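Side-chain contact in IroE-like serine hydrolase (Shewanella oneidensis, PDB 3GFF), which probably hydrolyses ester bonds, as a serine hydrolase of the esterase D family with an alpha/beta-hydrolase fold: residues Gly285-Ser288 with Glu289-Gly292. Sequence-based numbering, arbitrary orientation.
Sequences GVLS and ERFG
One face of the R290 guanidinium carries the methyl CD2 of L287, which sits 3.8 Å from NH1 of R290 and is displaced toward the rim of the group. V286 CG1 approaches NH2 of R290 obliquely, at 4.2 Å. At the edge of the F291 ring, in its plane, lies the carbonyl oxygen of L287, 3.3 Å from CD1 of F291, where the slightly positive ring hydrogens suit an oxygen. The backbone N of F291 lies 2.9 Å from that same L287 O, and their hydrogen bond is nearly straight (167°).

Arginine suits its position because its long chain can run beside leucine and still deliver charge beyond it. CG of R290 stands anti to the backbone N (chi1 -173°), and a bend at chi3 (-61°) lays the flat head along L287, whose side chain points the same way. The methyl engages none of the guanidinium N-H groups, and NH1 forms a salt bridge with D265. E289, on an exposed part of the helix, packs its aliphatic portion against the preceding turn: CG lies 3.1 Å from G285 O, the acceptor for E289 N. R290 N bonds likewise to V286 O, completing three successive i to i+4 bonds of an alpha-helix. Serine's short hydroxyl suits 288: OG bonds back to Y284 O within the helix and also to V295 N, linking it to the following loop. G292 then leaves helical geometry with positive phi, a conformation glycine adopts easily because it lacks CB.

The segment belongs to the last turns of helix 277-291. Apolar L287 and F291 suit their buried places: L287 packs on the loop residues D265, F266 and V295, while R290 and F291 both touch Q196 of strand 195-201, bringing the helix end against the central mixed sheet.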
loop_
_atom_site.group_PDB
_atom_site.type_symbol
_atom_site.label_atom_id
_atom_site.label_comp_id
_atom_site.label_asym_id
_atom_site.label_seq_id
_atom_site.Cartn_x
_atom_site.Cartn_y
_atom_site.Cartn_z
ATOM N N GLY A 285 10.871 3.090 27.791
ATOM C CA GLY A 285 12.261 3.326 28.153
ATOM C C GLY A 285 13.167 2.708 27.088
ATOM O O GLY A 285 14.121 3.323 26.648
ATOM N N VAL A 286 12.826 1.505 26.644
ATOM C CA VAL A 286 13.584 0.807 25.620
ATOM C C VAL A 286 13.504 1.576 24.295
ATOM O O VAL A 286 14.539 1.781 23.640
ATOM C CB VAL A 286 13.108 -0.659 25.432
ATOM C CG1 VAL A 286 13.894 -1.357 24.268
ATOM C CG2 VAL A 286 13.237 -1.433 26.756
ATOM N N LEU A 287 12.299 2.028 23.920
ATOM C CA LEU A 287 12.125 2.823 22.676
ATOM C C LEU A 287 12.962 4.096 22.747
ATOM O O LEU A 287 13.641 4.462 21.777
ATOM C CB LEU A 287 10.642 3.152 22.399
ATOM C CG LEU A 287 9.710 1.949 22.159
ATOM C CD1 LEU A 287 8.272 2.372 21.954
ATOM C CD2 LEU A 287 10.248 1.161 20.983
ATOM N N SER A 288 12.931 4.762 23.894
ATOM C CA SER A 288 13.725 5.968 24.088
ATOM C C SER A 288 15.235 5.730 23.900
ATOM O O SER A 288 15.932 6.553 23.291
ATOM C CB SER A 288 13.452 6.577 25.457
ATOM O OG SER A 288 12.120 7.077 25.479
ATOM N N GLU A 289 15.725 4.612 24.436
ATOM C CA GLU A 289 17.123 4.304 24.339
ATOM C C GLU A 289 17.473 3.958 22.877
ATOM O O GLU A 289 18.568 4.299 22.409
ATOM C CB GLU A 289 17.489 3.211 25.363
ATOM C CG GLU A 289 17.216 3.700 26.820
ATOM C CD GLU A 289 17.727 2.787 27.958
ATOM O OE1 GLU A 289 17.730 1.530 27.793
ATOM O OE2 GLU A 289 18.085 3.349 29.047
ATOM N N ARG A 290 16.526 3.342 22.157
ATOM C CA ARG A 290 16.718 2.929 20.755
ATOM C C ARG A 290 16.773 4.159 19.826
ATOM O O ARG A 290 17.658 4.269 18.963
ATOM C CB ARG A 290 15.589 1.973 20.318
ATOM C CG ARG A 290 15.742 1.330 18.915
ATOM C CD ARG A 290 14.509 0.570 18.473
ATOM N NE ARG A 290 14.208 -0.535 19.371
ATOM C CZ ARG A 290 13.075 -1.262 19.385
ATOM N NH1 ARG A 290 12.082 -1.041 18.521
ATOM N NH2 ARG A 290 12.944 -2.233 20.277
ATOM N N PHE A 291 15.847 5.096 20.023
ATOM C CA PHE A 291 15.823 6.331 19.225
ATOM C C PHE A 291 16.835 7.394 19.710
ATOM O O PHE A 291 17.012 8.421 19.067
ATOM C CB PHE A 291 14.396 6.922 19.164
ATOM C CG PHE A 291 13.445 6.166 18.238
ATOM C CD1 PHE A 291 12.817 5.010 18.655
ATOM C CD2 PHE A 291 13.146 6.662 16.963
ATOM C CE1 PHE A 291 11.939 4.334 17.826
ATOM C CE2 PHE A 291 12.290 5.983 16.111
ATOM C CZ PHE A 291 11.662 4.828 16.547
ATOM N N GLY A 292 17.524 7.145 20.817
ATOM C CA GLY A 292 18.465 8.141 21.356
ATOM C C GLY A 292 17.775 9.448 21.748
ATOM O O GLY A 292 18.426 10.457 21.931
#